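Local coordinates for uncharacterized conserved protein of COG5135 (Nostoc punctiforme, PDB 2I51) that binds flavin mononucleotide and is related to pyridoxamine 5'-phosphate oxidase, so that a flavin-dependent redox role is likely, at the interface of chains A and B. Coordinates in Å, arbitrary orientation; residue numbers count along the deposited sequence, not the author numbering. Chains: chain A/B, Uncharacterized conserved protein of COG5135.

Contact 1: the interface of chains A and B. Residues chain A 30-32, 74-75; chain B 30, 37-39.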
# COMPACT_ATOMS: atom_id res chain seq x y z
N ALA A 30 -3.34 -4.65 0.16
CA ALA A 30 -4.36 -4.26 1.12
C ALA A 30 -5.39 -5.36 1.24
O ALA A 30 -5.90 -5.87 0.26
CB ALA A 30 -5.07 -2.94 0.65
N THR A 31 -5.74 -5.67 2.49
CA THR A 31 -6.78 -6.60 2.82
C THR A 31 -7.73 -5.93 3.82
O THR A 31 -7.51 -4.76 4.21
CB THR A 31 -6.17 -7.86 3.52
OG1 THR A 31 -5.34 -7.44 4.64
CG2 THR A 31 -5.39 -8.73 2.57
N VAL A 32 -8.82 -6.62 4.18
CA VAL A 32 -9.74 -6.12 5.19
C VAL A 32 -9.71 -7.08 6.37
O VAL A 32 -9.70 -8.33 6.21
CB VAL A 32 -11.19 -5.91 4.64
CG1 VAL A 32 -12.12 -5.23 5.68
CG2 VAL A 32 -11.19 -5.03 3.44
N TRP A 74 -10.71 -11.18 -0.79
CA TRP A 74 -10.55 -10.14 -1.81
C TRP A 74 -9.49 -9.11 -1.38
O TRP A 74 -9.59 -8.61 -0.25
CB TRP A 74 -11.85 -9.50 -2.02
CG TRP A 74 -11.77 -8.55 -3.14
CD1 TRP A 74 -11.28 -7.28 -3.10
CD2 TRP A 74 -12.21 -8.77 -4.47
NE1 TRP A 74 -11.37 -6.71 -4.32
CE2 TRP A 74 -11.98 -7.59 -5.18
CE3 TRP A 74 -12.79 -9.87 -5.14
CZ2 TRP A 74 -12.31 -7.45 -6.53
CZ3 TRP A 74 -13.11 -9.72 -6.48
CH2 TRP A 74 -12.89 -8.53 -7.15
N ALA A 75 -8.51 -8.81 -2.25
CA ALA A 75 -7.43 -7.86 -1.90
C ALA A 75 -7.26 -6.85 -3.04
O ALA A 75 -7.72 -7.09 -4.16
CB ALA A 75 -6.15 -8.57 -1.62
N ALA B 30 -4.64 2.67 2.19
CA ALA B 30 -5.71 1.70 2.08
C ALA B 30 -6.92 2.12 2.86
O ALA B 30 -6.85 2.49 4.04
CB ALA B 30 -5.23 0.33 2.62
N ARG B 37 -14.84 -4.28 0.44
CA ARG B 37 -13.58 -4.61 -0.21
C ARG B 37 -12.57 -3.51 0.00
O ARG B 37 -12.93 -2.35 0.07
CB ARG B 37 -13.84 -4.81 -1.69
CG ARG B 37 -14.62 -6.07 -1.98
CD ARG B 37 -14.93 -6.19 -3.43
NE ARG B 37 -15.53 -7.49 -3.73
CZ ARG B 37 -15.96 -7.86 -4.93
NH1 ARG B 37 -15.89 -7.03 -5.95
NH2 ARG B 37 -16.49 -9.07 -5.09
N PRO B 38 -11.30 -3.88 0.12
CA PRO B 38 -10.25 -2.87 0.27
C PRO B 38 -10.02 -2.06 -1.00
O PRO B 38 -10.39 -2.50 -2.09
CB PRO B 38 -9.00 -3.68 0.56
CG PRO B 38 -9.27 -4.98 -0.07
CD PRO B 38 -10.74 -5.25 0.05
N ALA B 39 -9.37 -0.90 -0.84
CA ALA B 39 -8.92 -0.09 -1.95
C ALA B 39 -7.58 0.45 -1.51
O ALA B 39 -7.37 0.63 -0.32
CB ALA B 39 -9.88 1.02 -2.21
O HOH W 1 -10.80 -3.87 -4.29

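Contact 2: the interface of chains A and B. Residues chain A 173-176, 195; chain B 127, 134, 141.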
# COMPACT_ATOMS: atom_id res chain seq x y z
N GLU A 173 -0.07 12.88 -21.29
CA GLU A 173 -0.41 14.14 -21.94
C GLU A 173 -1.73 14.71 -21.39
O GLU A 173 -2.71 14.85 -22.12
CB GLU A 173 -0.46 13.96 -23.47
CG GLU A 173 0.95 13.79 -24.10
N PRO A 174 -1.74 15.08 -20.10
CA PRO A 174 -0.62 15.11 -19.16
C PRO A 174 -0.36 13.80 -18.38
O PRO A 174 0.77 13.56 -17.91
CB PRO A 174 -1.02 16.23 -18.20
CG PRO A 174 -2.51 16.24 -18.21
CD PRO A 174 -2.98 15.64 -19.52
N GLN A 175 -1.41 13.02 -18.21
CA GLN A 175 -1.36 11.70 -17.58
C GLN A 175 -2.29 10.81 -18.32
O GLN A 175 -3.23 11.30 -18.96
CB GLN A 175 -1.82 11.75 -16.13
CG GLN A 175 -1.04 12.72 -15.28
CD GLN A 175 -1.44 12.69 -13.79
OE1 GLN A 175 -0.87 13.40 -12.94
NE2 GLN A 175 -2.47 11.89 -13.47
N ASN A 176 -2.04 9.51 -18.29
CA ASN A 176 -2.92 8.53 -18.94
C ASN A 176 -3.42 7.56 -17.87
O ASN A 176 -2.65 7.19 -16.98
CB ASN A 176 -2.15 7.72 -20.00
CG ASN A 176 -1.46 8.59 -21.04
OD1 ASN A 176 -2.02 9.55 -21.49
ND2 ASN A 176 -0.22 8.25 -21.40
N PRO A 195 -7.70 10.83 -15.47
CA PRO A 195 -6.85 10.67 -14.29
C PRO A 195 -7.50 11.08 -12.98
O PRO A 195 -8.19 12.09 -12.92
CB PRO A 195 -5.65 11.54 -14.60
CG PRO A 195 -5.69 11.84 -16.04
CD PRO A 195 -7.03 11.51 -16.58
OXT PRO A 195 -7.40 10.37 -11.94
N TRP B 127 -8.96 19.77 -13.57
CA TRP B 127 -9.11 18.73 -14.59
C TRP B 127 -10.51 18.12 -14.60
O TRP B 127 -11.28 18.27 -13.66
CB TRP B 127 -8.08 17.63 -14.30
CG TRP B 127 -6.69 18.00 -14.67
CD1 TRP B 127 -6.25 19.17 -15.22
CD2 TRP B 127 -5.55 17.17 -14.51
NE1 TRP B 127 -4.87 19.11 -15.41
CE2 TRP B 127 -4.43 17.88 -15.00
CE3 TRP B 127 -5.36 15.88 -13.99
CZ2 TRP B 127 -3.16 17.35 -14.97
CZ3 TRP B 127 -4.08 15.34 -14.01
CH2 TRP B 127 -3.01 16.08 -14.47
N ARG B 134 -12.42 9.10 -20.78
CA ARG B 134 -11.54 10.15 -21.21
C ARG B 134 -12.15 10.76 -22.50
O ARG B 134 -12.28 10.02 -23.47
CB ARG B 134 -10.16 9.57 -21.49
CG ARG B 134 -9.13 10.54 -22.03
CD ARG B 134 -8.48 11.33 -20.96
NE ARG B 134 -7.45 12.26 -21.45
CZ ARG B 134 -6.16 12.25 -21.11
NH1 ARG B 134 -5.67 11.31 -20.32
NH2 ARG B 134 -5.33 13.18 -21.58
N PHE B 141 -7.30 19.63 -20.02
CA PHE B 141 -6.25 19.42 -19.03
C PHE B 141 -5.32 20.62 -18.87
O PHE B 141 -4.34 20.61 -18.08
CB PHE B 141 -5.51 18.12 -19.34
CG PHE B 141 -6.36 16.90 -19.13
CD1 PHE B 141 -6.43 16.31 -17.87
CD2 PHE B 141 -7.11 16.36 -20.15
CE1 PHE B 141 -7.22 15.20 -17.64
CE2 PHE B 141 -7.91 15.24 -19.94
CZ PHE B 141 -7.95 14.65 -18.69

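Contact 3: the interface of chains A and B. Residues chain A 29-30, 39-40; chain B 29-30, 39-40.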
# COMPACT_ATOMS: atom_id res chain seq x y z
N LEU A 29 0.01 -4.76 -0.51
CA LEU A 29 -1.22 -5.55 -0.57
C LEU A 29 -2.14 -5.11 0.55
O LEU A 29 -1.83 -5.23 1.76
CB LEU A 29 -0.90 -7.02 -0.35
CG LEU A 29 -2.13 -7.95 -0.18
CD1 LEU A 29 -2.62 -8.25 -1.54
CD2 LEU A 29 -1.78 -9.21 0.65
N ALA A 30 -3.34 -4.65 0.16
CA ALA A 30 -4.36 -4.26 1.12
C ALA A 30 -5.39 -5.36 1.24
O ALA A 30 -5.90 -5.87 0.26
CB ALA A 30 -5.07 -2.94 0.65
N ALA A 39 -6.01 -3.20 6.12
CA ALA A 39 -4.61 -3.52 6.48
C ALA A 39 -3.81 -3.43 5.20
O ALA A 39 -4.33 -3.69 4.13
CB ALA A 39 -4.47 -4.93 7.12
N ASN A 40 -2.57 -3.04 5.32
CA ASN A 40 -1.76 -2.74 4.15
C ASN A 40 -0.30 -3.01 4.47
O ASN A 40 0.21 -2.48 5.44
CB ASN A 40 -1.96 -1.27 3.81
CG ASN A 40 -1.60 -0.91 2.37
OD1 ASN A 40 -1.32 -1.78 1.53
ND2 ASN A 40 -1.64 0.43 2.07
N LEU B 29 -2.17 4.40 0.65
CA LEU B 29 -3.27 4.58 1.61
C LEU B 29 -4.35 3.56 1.26
O LEU B 29 -4.94 3.55 0.17
CB LEU B 29 -3.89 5.98 1.43
CG LEU B 29 -5.24 6.13 2.21
CD1 LEU B 29 -4.87 6.29 3.66
CD2 LEU B 29 -6.13 7.29 1.70
N ALA B 30 -4.64 2.67 2.19
CA ALA B 30 -5.71 1.70 2.08
C ALA B 30 -6.92 2.12 2.86
O ALA B 30 -6.85 2.49 4.04
CB ALA B 30 -5.23 0.33 2.62
N ALA B 39 -9.37 -0.90 -0.84
CA ALA B 39 -8.92 -0.09 -1.95
C ALA B 39 -7.58 0.45 -1.51
O ALA B 39 -7.37 0.63 -0.32
CB ALA B 39 -9.88 1.02 -2.21
N ASN B 40 -6.66 0.68 -2.45
CA ASN B 40 -5.27 1.02 -2.12
C ASN B 40 -4.67 1.86 -3.23
O ASN B 40 -4.77 1.48 -4.39
CB ASN B 40 -4.47 -0.29 -2.06
CG ASN B 40 -3.18 -0.19 -1.26
OD1 ASN B 40 -2.91 0.81 -0.62
ND2 ASN B 40 -2.44 -1.31 -1.19

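Contact 4: the interface of chains A and B. Residues chain A 76, 78, 87, 89; chain B 39-41.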
# COMPACT_ATOMS: atom_id res chain seq x y z
N GLU A 76 -6.57 -5.75 -2.74
CA GLU A 76 -6.19 -4.84 -3.78
C GLU A 76 -4.72 -4.48 -3.59
O GLU A 76 -4.30 -4.05 -2.49
CB GLU A 76 -7.00 -3.54 -3.72
CG GLU A 76 -6.70 -2.64 -4.93
CD GLU A 76 -7.78 -1.58 -5.13
OE1 GLU A 76 -8.98 -1.95 -5.39
OE2 GLU A 76 -7.49 -0.37 -5.05
N CYS A 78 -1.44 -2.18 -4.71
CA CYS A 78 -1.00 -0.96 -5.33
C CYS A 78 0.46 -1.14 -5.56
O CYS A 78 1.22 -1.48 -4.65
CB CYS A 78 -1.29 0.23 -4.46
SG CYS A 78 -0.86 1.79 -5.25
N GLN A 87 1.63 3.58 -11.91
CA GLN A 87 1.03 2.85 -10.86
C GLN A 87 0.05 1.84 -11.44
O GLN A 87 -0.68 2.16 -12.37
CB GLN A 87 0.27 3.80 -9.95
CG GLN A 87 -0.62 3.17 -8.86
CD GLN A 87 -1.29 4.21 -8.02
OE1 GLN A 87 -0.84 4.47 -6.90
NE2 GLN A 87 -2.35 4.80 -8.53
N ARG A 89 -2.99 -0.60 -9.92
CA ARG A 89 -3.85 -1.06 -8.83
C ARG A 89 -4.55 -2.29 -9.35
O ARG A 89 -5.07 -2.25 -10.47
CB ARG A 89 -4.85 0.01 -8.41
CG ARG A 89 -4.19 1.20 -7.79
CD ARG A 89 -5.16 2.38 -7.66
NE ARG A 89 -6.28 2.02 -6.77
CZ ARG A 89 -7.29 2.83 -6.46
NH1 ARG A 89 -7.37 3.96 -7.07
NH2 ARG A 89 -8.25 2.44 -5.60
N ALA B 39 -9.37 -0.90 -0.84
CA ALA B 39 -8.92 -0.09 -1.95
C ALA B 39 -7.58 0.45 -1.51
O ALA B 39 -7.37 0.63 -0.32
CB ALA B 39 -9.88 1.02 -2.21
N ASN B 40 -6.66 0.68 -2.45
CA ASN B 40 -5.27 1.02 -2.12
C ASN B 40 -4.67 1.86 -3.23
O ASN B 40 -4.77 1.48 -4.39
CB ASN B 40 -4.47 -0.29 -2.06
CG ASN B 40 -3.18 -0.19 -1.26
OD1 ASN B 40 -2.91 0.81 -0.62
ND2 ASN B 40 -2.44 -1.31 -1.19
N ARG B 41 -4.11 3.03 -2.90
CA ARG B 41 -3.55 3.90 -3.92
C ARG B 41 -2.48 4.75 -3.32
O ARG B 41 -2.48 5.04 -2.10
CB ARG B 41 -4.62 4.81 -4.59
CG ARG B 41 -5.05 6.05 -3.83
CD ARG B 41 -5.83 5.71 -2.59
NE ARG B 41 -7.15 5.23 -2.92
CZ ARG B 41 -8.02 4.69 -2.08
NH1 ARG B 41 -7.68 4.29 -0.85
NH2 ARG B 41 -9.24 4.48 -2.51

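Contact 1: the interface of chains A and B
One face of the A:Trp74 indole is covered by the whole length of B:Arg37. The guanidinium and ring planes are 2° apart, a true parallel stack: CZ of B:Arg37 stands 3.6 Å from the centroid of the six-membered ring of A:Trp74, a cation-pi contact. Farther back along the same chain, CD of B:Arg37 makes a CH-pi contact over the five-membered ring. The arginine can follow the indole this way because it is extended from CG to NE (chi2 177°, chi3 173°). At the indole edge, in plane, sits water 1, 2.9 Å from NE1 of A:Trp74; it also lies 2.6 Å from the carbonyl O of B:Pro38 and so bridges the chains.

Next to the stack, the B:Pro38 ring packs among A:Ala30, A:Val32 and A:Trp74. Its CD meets CG2 of A:Val32 at 3.4 Å, slightly tighter than usual carbon contact, while its CG rests 3.5 Å from the carbonyl O of A:Ala30. The methyls of A:Ala30 and B:Ala30 meet at 3.8 Å.

In the fold, the end of strand 26-32 and the start of strand 74-81 of chain A receive the start of strand 38-44 of chain B; the two-fold repeats this with the chains exchanged.

Contact 2: the interface of chains A and B
CG of A:Pro174 lies over a face of the B:Trp127 indole, near CZ2 of the benzo part at 3.5 Å. The same pyrrolidine ring also touches B:Phe141, its CD 3.6 Å from the phenylalanine CB. A:Gln175 approaches the indole at its edge: its amide carbon CD lies in the ring plane, 3.7 Å from CZ3 of B:Trp127, and the amide is turned 88° to the indole. The C-terminal A:Pro195 adds its CD, 3.8 Å from CE1 of B:Phe141.

The polar part rests on B:Arg134. Its NH1 donates to the backbone carbonyl O of A:Gln175 at 2.8 Å, with 156° at the hydrogen, in the carbonyl plane and close to the guanidinium plane. The guanidinium is anchored there, with weak support from NH2 to the carbonyl O of A:Glu173 at 3.2 Å. CG anti to the backbone N (chi1 176°) and a bend at chi2 carry the group to this loop.

Farther out, the B:Phe141 edge rests on the same indole face as A:Pro174, CD1 3.5 Å above the plane of B:Trp127, whose CD2 lies in the phenyl plane. Its CZ lies against a face of the B:Arg134 guanidinium, so the phenyl probably helps to position both groups. A cis peptide before A:Pro174 shapes the turn.

In the fold, the loop leading into strand 176-182 and the C-terminus of chain A meet chain B loop residues, B:Trp127 just after 3-10 helix 124-126, with B:Arg134 and B:Phe141 farther along.

Contact 3: the interface of chains A and B
Strands 26-32 and 38-44 of both chains face each other around the two-fold axis, and the two copies of Asn40 meet there. Their side chains come from opposite directions, and their amide planes are turned 72° apart, so the pair is not a flat, coplanar amide dimer. ND2 of B:Asn40 donates to OD1 of A:Asn40 at 3.0 Å. The bond is bent, 133° at the hydrogen, and the donor sits well above the carbonyl plane, not on a lone pair. The return bond, from ND2 of A:Asn40 to OD1 of B:Asn40, is also 3.0 Å long but weak by its angle. Each amide therefore gives and accepts across the axis, though both bonds are bent.

The first torsion sends both side chains toward the axis: CG lies opposite the backbone N in A:Asn40 (chi1 -160°), and the other copy matches.

Methyl groups flank the amides. CB of B:Ala30 lies 3.6 Å from ND2 of A:Asn40, and CB of A:Ala30 lies 3.6 Å from ND2 of B:Asn40. The same methyls also meet the asparagine CB atoms, with 3.8 Å between A:Asn40 CB and B:Ala30 CB. An apolar border of this kind would help to fix how each amide is rotated.

In the fold, this small patch is where two neighbouring strands of each subunit come together at the two-fold axis of the deposited assembly, probably the dimer usual in this family.

Contact 4: the interface of chains A and B
OE2 of A:Glu76, a carboxylate oxygen, accepts from the backbone N of B:Asn40 across the interface and from two nitrogens of A:Arg89. The B:Asn40 N donates to OE2 at 2.9 Å, with 154° at the hydrogen, arriving from above the carboxylate plane. A:Arg89 grips the same oxygen side-on: NH2 at 3.0 Å from OE2, on the syn lone pair and as a salt bridge, and NE at 3.2 Å, from above the plane. OE2 lies nearly in the guanidinium plane, so the pair fixes the turn of this group. A:Arg89 thus positions the carboxylate and itself packs against chain B; its positive charge would probably favour the ionised carboxylate.

The arginine reaches the glutamate through a bend at chi3 (62°). This fold in the chain also brings NE to 2.9 Å from the carbonyl O of B:Asn40, but the N-H points elsewhere and the pair is no hydrogen bond. One face of the guanidinium is covered by CB of B:Arg41, 3.6 Å above its plane, and the two guanidinium planes stand 60° apart. B:Arg41, A:Gln87 and A:Arg89 are residue positions of the FMN pocket, so this contact probably links the interface to the flavin site.

A:Cys78, on the same strand 74-81 as A:Glu76, packs against B:Asn40 and B:Arg41. Its CB lies 3.7 Å from CG of B:Asn40, and its sulfur SG ends 3.7 Å from CA of B:Arg41.

Contacts 1, 3 and 4 form one continuous central zone: between the centres of their C-alpha atoms, contact 1 is about 5 Å from contact 3 and 9 Å from contact 4, and contacts 3 and 4 are about 7 Å apart. All three use B:Ala39 on strand 38-44, while contacts 3 and 4 also share B:Asn40; strand 74-81 of chain A serves contacts 1 and 4. Contact 2 lies apart, about 26, 25 and 19 Å from contacts 1, 3 and 4, and relies on loops. The assembly thus joins a strand-built core with peripheral loop contacts, consistent with a two-fold dimer.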